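Local atomic coordinates of disulfide isomerase DsbG N-terminal domain-containing protein (PDB entry 3TDG), a protein that probably acts as a periplasmic thiol-disulfide oxidoreductase of the DsbG type, exchanging disulfide bonds in other proteins through a thioredoxin fold. Residues D156-H161 against V188-K193; K168-L173 against S210-I215; A194-E199 against N229-P234. All coordinates share one frame; numbering follows the deposited sequence.

Contact 1 of 3, residues D156-H161 against V188-K193; sequences DPMCPH and VNSAKK
Ser190 and Asp156 form the one direct hydrogen bond between D156-H161 and V188-K193. Ser190 OG donates to Asp156 OD2 at 2.6 Å, and OD2 accepts on its syn lone pair. Asp156 CG stands anti to the backbone N (chi1 -172°), and the carboxylate beyond it has donors on both segments. On the anti lone pair the same OD2 accepts from Met158 N at 2.9 Å with an N-H...O angle of 157°, which makes an Asx turn within the type I turn Asp156-Cys159. The other oxygen, OD1, receives Trp185 N and Leu186 N, and these four donors fix the rotation of the buried carboxylate.

The nonpolar part consists of two side chains laid against the helix. Pro157 and Lys193 slide past each other in opposite directions, the ring meeting the base of the lysine at Pro157 CG to Lys193 CB, 3.6 Å. Met158, bent at chi2 and chi3, crosses Lys193 at about a right angle, bringing Met158 SD to 3.6 Å from Lys193 CE. Its terminal methyl reaches the other way, with Met158 CE 3.9 Å from Asn189 CB.

A water adds an indirect polar link: it donates to Pro157 O at 2.7 Å and accepts from Lys193 NZ at 2.8 Å. The ammonium has a stronger partner in Ile221 O, near the end of helix 211-222.

Cys159, the N-cap residue of helix 160-167 and first cysteine of a CxxC pattern consistent with a thioredoxin-type redox site, is the last residue of this anchored turn. The contact thus holds the link between strand 150-155 and helix 160-167 against the first turns of helix 188-206, with the loop after strand 177-182 closing over Asp156.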
# COMPACT_ATOMS: atom_id res chain seq x y z
N ASP A 156 16.77 -0.25 -27.18
CA ASP A 156 15.73 -0.07 -28.18
C ASP A 156 16.44 0.25 -29.51
O ASP A 156 17.31 1.11 -29.55
CB ASP A 156 14.79 1.06 -27.76
CG ASP A 156 13.56 1.18 -28.66
OD1 ASP A 156 12.45 0.89 -28.16
OD2 ASP A 156 13.68 1.56 -29.86
N PRO A 157 16.09 -0.47 -30.59
CA PRO A 157 16.77 -0.27 -31.87
C PRO A 157 16.41 1.03 -32.62
O PRO A 157 17.03 1.32 -33.65
CB PRO A 157 16.38 -1.52 -32.68
CG PRO A 157 15.15 -2.06 -32.05
CD PRO A 157 14.96 -1.42 -30.69
N MET A 158 15.43 1.80 -32.13
CA MET A 158 15.08 3.11 -32.70
C MET A 158 15.57 4.27 -31.81
O MET A 158 15.08 5.39 -31.91
CB MET A 158 13.57 3.25 -32.95
CG MET A 158 12.99 2.34 -34.08
SD MET A 158 13.82 2.40 -35.70
CE MET A 158 13.11 3.91 -36.38
N CYS A 159 16.53 4.01 -30.94
CA CYS A 159 16.93 5.01 -29.98
C CYS A 159 18.37 5.41 -30.29
O CYS A 159 19.26 4.56 -30.26
CB CYS A 159 16.78 4.44 -28.56
SG CYS A 159 17.53 5.38 -27.22
N PRO A 160 18.61 6.70 -30.62
CA PRO A 160 19.98 7.14 -30.89
C PRO A 160 20.94 6.90 -29.74
O PRO A 160 22.09 6.55 -29.98
CB PRO A 160 19.80 8.64 -31.16
CG PRO A 160 18.46 8.69 -31.85
CD PRO A 160 17.63 7.72 -31.02
N HIS A 161 20.50 7.07 -28.50
CA HIS A 161 21.39 6.76 -27.37
C HIS A 161 21.76 5.27 -27.29
O HIS A 161 22.88 4.90 -26.91
CB HIS A 161 20.81 7.29 -26.07
CG HIS A 161 21.09 8.75 -25.86
ND1 HIS A 161 21.91 9.21 -24.85
CD2 HIS A 161 20.70 9.84 -26.57
CE1 HIS A 161 21.98 10.53 -24.93
NE2 HIS A 161 21.26 10.94 -25.96
N VAL A 188 6.25 1.70 -32.74
CA VAL A 188 5.96 0.57 -33.62
C VAL A 188 7.21 0.05 -34.34
O VAL A 188 7.43 -1.16 -34.42
CB VAL A 188 4.85 0.94 -34.66
CG1 VAL A 188 4.74 -0.12 -35.75
CG2 VAL A 188 3.51 1.13 -33.97
N ASN A 189 8.01 0.96 -34.86
CA ASN A 189 9.24 0.58 -35.55
C ASN A 189 10.26 -0.13 -34.64
O ASN A 189 11.00 -1.00 -35.09
CB ASN A 189 9.87 1.79 -36.25
CG ASN A 189 9.09 2.22 -37.50
OD1 ASN A 189 8.44 1.40 -38.16
ND2 ASN A 189 9.15 3.52 -37.82
N SER A 190 10.25 0.25 -33.35
CA SER A 190 11.07 -0.42 -32.33
C SER A 190 10.65 -1.89 -32.22
O SER A 190 11.48 -2.80 -32.37
CB SER A 190 10.89 0.27 -30.96
OG SER A 190 11.35 1.62 -30.98
N ALA A 191 9.36 -2.12 -31.99
CA ALA A 191 8.81 -3.46 -31.87
C ALA A 191 9.12 -4.32 -33.11
O ALA A 191 9.57 -5.47 -33.00
CB ALA A 191 7.29 -3.39 -31.60
N LYS A 192 8.93 -3.72 -34.28
CA LYS A 192 9.20 -4.40 -35.54
C LYS A 192 10.67 -4.76 -35.70
O LYS A 192 11.01 -5.87 -36.09
CB LYS A 192 8.72 -3.52 -36.69
CG LYS A 192 8.86 -4.14 -38.05
CD LYS A 192 7.88 -3.49 -39.05
CE LYS A 192 8.37 -3.68 -40.48
NZ LYS A 192 8.91 -5.07 -40.74
N LYS A 193 11.56 -3.82 -35.41
CA LYS A 193 12.97 -4.12 -35.45
C LYS A 193 13.36 -5.16 -34.40
O LYS A 193 14.12 -6.07 -34.68
CB LYS A 193 13.80 -2.84 -35.29
CG LYS A 193 13.87 -2.00 -36.59
CD LYS A 193 15.04 -1.02 -36.57
CE LYS A 193 15.11 -0.20 -37.89
NZ LYS A 193 16.32 0.67 -37.90
O HOH W 1 17.56 2.39 -36.06

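Contact 2 of 3, residues K168-L173 against S210-I215; sequences KLRDHL and SVEDKI. With FMT (formic acid), chain C.
Arg170 CG stands anti to the carbonyl carbon (chi1 -77°) and the chain runs extended to NE, where it meets Glu212, itself bent at chi2. The two side chains cross at about a right angle, yet their flat ends lie nearly in one plane, with 20° between guanidinium and carboxylate. The result is a side-on, two-nitrogen salt bridge: Arg170 NE donates to Glu212 OE1 at 3.0 Å and Arg170 NH2 to Glu212 OE2 at 3.2 Å, each oxygen approached on its syn side and both bonds fairly straight. The remaining nitrogen, NH1, pairs with Glu219, so two acids grip the guanidinium and would be expected to keep it charged.

Ile215 CG2 packs over one guanidinium face, offset toward the rim, 3.6 Å from Arg170 NH2. The other branch turns to the leucines: Ile215 CG1 is 3.9 Å from Leu169 CD2, and Ile215 CD1 meets Leu173 CD1 tip to tip at 3.9 Å. Leu173 CD1 also reaches Val211 CG1, at 4.1 Å. Lys214 NZ donates to O1 of a formic acid, probably from the crystallisation liquor, at 2.6 Å.

The short axes of helices 169-173 and 211-215 stay 12.3 Å apart at an angle of 148°, so the contacts are made by side chains and not by the two backbones. Behind the leucines lie Leu139 of strand 137-139 and Val178 of strand 177-182. The contact therefore joins helix 169-175, which packs on the edge region of the mixed sheet, to the start of helix 211-222, with a salt bridge on the outer side and aliphatic packing toward the sheet.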
# COMPACT_ATOMS: atom_id res chain seq x y z
N LYS A 168 29.82 0.74 -28.38
CA LYS A 168 30.69 0.37 -27.27
C LYS A 168 30.68 -1.12 -26.96
O LYS A 168 31.38 -1.57 -26.04
CB LYS A 168 30.30 1.15 -26.01
CG LYS A 168 30.14 2.64 -26.26
CD LYS A 168 29.89 3.41 -24.98
CE LYS A 168 29.76 4.90 -25.29
NZ LYS A 168 29.54 5.70 -24.05
N LEU A 169 29.88 -1.89 -27.71
CA LEU A 169 29.67 -3.31 -27.39
C LEU A 169 30.95 -4.15 -27.41
O LEU A 169 31.19 -4.89 -26.47
CB LEU A 169 28.58 -3.92 -28.29
CG LEU A 169 28.18 -5.38 -28.04
CD1 LEU A 169 27.67 -5.59 -26.62
CD2 LEU A 169 27.15 -5.83 -29.09
N ARG A 170 31.76 -4.03 -28.47
CA ARG A 170 33.05 -4.74 -28.56
C ARG A 170 34.01 -4.41 -27.41
O ARG A 170 34.80 -5.27 -27.00
CB ARG A 170 33.74 -4.51 -29.91
CG ARG A 170 33.14 -5.32 -31.04
CD ARG A 170 33.81 -5.00 -32.37
NE ARG A 170 33.06 -5.53 -33.51
CZ ARG A 170 32.12 -4.87 -34.18
NH1 ARG A 170 31.78 -3.63 -33.82
NH2 ARG A 170 31.50 -5.44 -35.20
N ASP A 171 33.95 -3.17 -26.90
CA ASP A 171 34.76 -2.78 -25.73
C ASP A 171 34.23 -3.39 -24.45
O ASP A 171 35.01 -3.85 -23.61
CB ASP A 171 34.86 -1.26 -25.56
CG ASP A 171 35.75 -0.63 -26.60
OD1 ASP A 171 36.37 -1.35 -27.41
OD2 ASP A 171 35.82 0.61 -26.62
N HIS A 172 32.90 -3.40 -24.29
CA HIS A 172 32.25 -4.06 -23.15
C HIS A 172 32.62 -5.54 -23.07
O HIS A 172 32.67 -6.11 -21.97
CB HIS A 172 30.72 -3.97 -23.23
CG HIS A 172 30.16 -2.64 -22.85
ND1 HIS A 172 30.18 -2.16 -21.55
CD2 HIS A 172 29.51 -1.70 -23.58
CE1 HIS A 172 29.59 -0.98 -21.51
NE2 HIS A 172 29.18 -0.68 -22.73
N LEU A 173 32.85 -6.16 -24.23
CA LEU A 173 33.12 -7.60 -24.31
C LEU A 173 34.47 -7.94 -23.70
O LEU A 173 34.59 -8.92 -22.98
CB LEU A 173 32.98 -8.13 -25.74
CG LEU A 173 31.51 -8.18 -26.19
CD1 LEU A 173 31.34 -8.55 -27.67
CD2 LEU A 173 30.67 -9.10 -25.30
N SER A 210 28.97 -16.79 -35.40
CA SER A 210 29.95 -16.27 -34.44
C SER A 210 29.43 -15.02 -33.70
O SER A 210 28.38 -14.47 -34.05
CB SER A 210 31.27 -15.96 -35.15
OG SER A 210 31.12 -14.89 -36.07
N VAL A 211 30.17 -14.59 -32.67
CA VAL A 211 29.89 -13.34 -31.98
C VAL A 211 29.82 -12.16 -32.96
O VAL A 211 28.85 -11.39 -32.96
CB VAL A 211 30.91 -13.09 -30.84
CG1 VAL A 211 30.86 -11.64 -30.35
CG2 VAL A 211 30.67 -14.06 -29.69
N GLU A 212 30.85 -12.05 -33.80
CA GLU A 212 30.95 -11.01 -34.84
C GLU A 212 29.74 -10.97 -35.77
O GLU A 212 29.27 -9.88 -36.11
CB GLU A 212 32.24 -11.17 -35.67
CG GLU A 212 33.50 -10.50 -35.07
CD GLU A 212 33.33 -8.99 -34.86
OE1 GLU A 212 33.73 -8.49 -33.78
OE2 GLU A 212 32.78 -8.30 -35.75
N ASP A 213 29.27 -12.14 -36.19
CA ASP A 213 28.08 -12.26 -37.03
C ASP A 213 26.86 -11.68 -36.33
O ASP A 213 26.04 -11.02 -36.96
CB ASP A 213 27.79 -13.73 -37.36
CG ASP A 213 28.84 -14.37 -38.26
OD1 ASP A 213 28.94 -15.61 -38.22
OD2 ASP A 213 29.53 -13.66 -39.03
N LYS A 214 26.74 -11.95 -35.03
CA LYS A 214 25.59 -11.48 -34.26
C LYS A 214 25.63 -9.97 -34.11
O LYS A 214 24.62 -9.31 -34.32
CB LYS A 214 25.48 -12.19 -32.92
CG LYS A 214 25.11 -13.65 -33.08
CD LYS A 214 25.27 -14.44 -31.79
CE LYS A 214 24.91 -15.90 -32.06
NZ LYS A 214 25.13 -16.71 -30.85
N ILE A 215 26.81 -9.43 -33.81
CA ILE A 215 26.99 -7.97 -33.74
C ILE A 215 26.67 -7.31 -35.06
O ILE A 215 25.96 -6.30 -35.08
CB ILE A 215 28.40 -7.59 -33.23
CG1 ILE A 215 28.60 -8.17 -31.83
CG2 ILE A 215 28.59 -6.05 -33.20
CD1 ILE A 215 29.99 -8.00 -31.31
C FMT C . 23.14 -15.66 -28.32
O1 FMT C . 23.00 -16.31 -29.36
O2 FMT C . 22.22 -15.30 -27.57

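Contact 3 of 3, residues A194-E199 against N229-P234; sequences AALIQE and NAQKEP
Leu196 and Glu199 carry the close packing of A194-E199 against N229-P234, and no hydrogen bond crosses between these segments. Leu196 CG lies anti to the carbonyl carbon (chi1 -66°), and the two methyls beyond it divide the loop between them. CD1 meets the aliphatic base of Gln231, crossing it at about a right angle, with Leu196 CD1 3.9 Å from Gln231 CB. CD2 touches backbone and ring instead: Leu196 CD2 is 3.6 Å from Lys232 O and 4.0 Å from Pro234 CD.

Pro234 contributes the greatest buried area here. The Glu199 side chain, extended beyond CG, crosses the proline obliquely, and Glu199 OE2 comes to 3.4 Å from Pro234 CG, while OE1 stands 3.7 Å from Pro234 CD. Both oxygens thus meet carbon, a van der Waals approach.

The rest of the contact is looser. Ala195 CB only approaches Glu233 CG, at 4.4 Å. Lys232 offers its carbonyl oxygen to the contact while its long side chain leads away into an exposed position. The polar ends of the other two loop side chains are engaged outside the contact, the Glu233 carboxylate in a salt bridge with Arg238 and Gln231 NE2 in a hydrogen bond to Asp227 O.

With the nearest CA pair at 6.7 Å, Leu196 to Glu233, the irregular chain is laid against one side of helix 188-206 until Pro234 takes the N-cap position of helix 235-249. Such helix-loop packing belongs to the helical region between the third and last strands of the sheet, consistent with the helical insertion of Dsb-type thioredoxin folds.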
# COMPACT_ATOMS: atom_id res chain seq x y z
N ALA A 194 12.84 -5.03 -33.18
CA ALA A 194 13.10 -6.05 -32.14
C ALA A 194 12.66 -7.45 -32.61
O ALA A 194 13.39 -8.42 -32.43
CB ALA A 194 12.38 -5.67 -30.82
N ALA A 195 11.49 -7.53 -33.26
CA ALA A 195 10.98 -8.79 -33.84
C ALA A 195 11.92 -9.40 -34.88
O ALA A 195 12.20 -10.60 -34.85
CB ALA A 195 9.56 -8.60 -34.43
N LEU A 196 12.41 -8.57 -35.79
CA LEU A 196 13.34 -8.99 -36.83
C LEU A 196 14.64 -9.46 -36.23
O LEU A 196 15.25 -10.43 -36.69
CB LEU A 196 13.60 -7.82 -37.81
CG LEU A 196 12.43 -7.30 -38.67
CD1 LEU A 196 12.76 -5.96 -39.40
CD2 LEU A 196 11.97 -8.35 -39.69
N ILE A 197 15.09 -8.76 -35.19
CA ILE A 197 16.27 -9.18 -34.47
C ILE A 197 16.07 -10.57 -33.83
O ILE A 197 16.97 -11.41 -33.91
CB ILE A 197 16.78 -8.09 -33.44
CG1 ILE A 197 17.56 -6.99 -34.18
CG2 ILE A 197 17.73 -8.71 -32.39
CD1 ILE A 197 17.58 -5.62 -33.48
N GLN A 198 14.92 -10.82 -33.22
CA GLN A 198 14.61 -12.13 -32.62
C GLN A 198 14.65 -13.20 -33.72
O GLN A 198 15.25 -14.27 -33.55
CB GLN A 198 13.22 -12.14 -31.96
CG GLN A 198 13.14 -11.44 -30.59
CD GLN A 198 14.11 -12.04 -29.60
OE1 GLN A 198 14.12 -13.25 -29.39
NE2 GLN A 198 14.98 -11.22 -29.03
N GLU A 199 14.01 -12.91 -34.85
CA GLU A 199 13.96 -13.88 -35.97
C GLU A 199 15.35 -14.15 -36.51
O GLU A 199 15.74 -15.29 -36.69
CB GLU A 199 13.05 -13.36 -37.08
CG GLU A 199 12.96 -14.24 -38.33
CD GLU A 199 11.91 -13.70 -39.30
OE1 GLU A 199 12.11 -12.60 -39.87
OE2 GLU A 199 10.86 -14.35 -39.47
N ASN A 229 10.32 -0.85 -43.29
CA ASN A 229 9.10 -1.20 -44.01
C ASN A 229 9.32 -2.15 -45.20
O ASN A 229 8.38 -2.82 -45.64
CB ASN A 229 8.34 0.05 -44.43
CG ASN A 229 8.01 0.93 -43.25
OD1 ASN A 229 8.24 2.14 -43.27
ND2 ASN A 229 7.47 0.33 -42.20
N ALA A 230 10.56 -2.23 -45.67
CA ALA A 230 10.95 -3.14 -46.75
C ALA A 230 11.09 -4.59 -46.27
O ALA A 230 11.48 -5.46 -47.05
CB ALA A 230 12.24 -2.67 -47.40
N GLN A 231 10.79 -4.83 -45.00
CA GLN A 231 10.90 -6.18 -44.43
C GLN A 231 9.52 -6.69 -44.04
O GLN A 231 8.67 -5.92 -43.57
CB GLN A 231 11.81 -6.17 -43.19
CG GLN A 231 13.01 -5.23 -43.26
CD GLN A 231 13.99 -5.60 -44.36
OE1 GLN A 231 14.19 -6.78 -44.66
NE2 GLN A 231 14.61 -4.59 -44.97
N LYS A 232 9.30 -7.98 -44.24
CA LYS A 232 8.09 -8.62 -43.71
C LYS A 232 8.31 -8.97 -42.25
O LYS A 232 9.33 -9.56 -41.90
CB LYS A 232 7.68 -9.84 -44.54
CG LYS A 232 6.78 -9.47 -45.72
CD LYS A 232 6.72 -10.57 -46.76
CE LYS A 232 6.16 -10.04 -48.06
NZ LYS A 232 6.03 -11.12 -49.05
N GLU A 233 7.35 -8.58 -41.42
CA GLU A 233 7.47 -8.69 -39.97
C GLU A 233 6.77 -9.96 -39.48
O GLU A 233 5.56 -10.09 -39.68
CB GLU A 233 6.83 -7.47 -39.31
CG GLU A 233 6.90 -7.48 -37.79
CD GLU A 233 5.84 -6.61 -37.16
OE1 GLU A 233 4.63 -6.90 -37.31
OE2 GLU A 233 6.23 -5.62 -36.49
N PRO A 234 7.52 -10.88 -38.85
CA PRO A 234 6.89 -12.08 -38.27
C PRO A 234 5.95 -11.74 -37.10
O PRO A 234 6.37 -11.08 -36.12
CB PRO A 234 8.09 -12.93 -37.82
CG PRO A 234 9.22 -11.96 -37.68
CD PRO A 234 8.99 -10.92 -38.74

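How the contacts relate
From the N terminus, strand 150-155 delivers the chain to contact 1, whose loop encloses helices 160-167 and 169-175 and strand 177-182 before closing on helix 188-206. Contact 2 opens inside that loop, at 168-173, and closes beyond it at 210-215, so the two cross. Contact 3 opens at 194-199, directly after contact 1 closes, and ends at 229-234; it crosses contact 2 but is in series with contact 1. Contacts 1 and 3 touch along their shared helix, where Pro157 CG packs near Ala194 N. Contact 2 stands apart, about 19 and 21 Å away centre to centre, joining helix 169-175 to the start of helix 211-222.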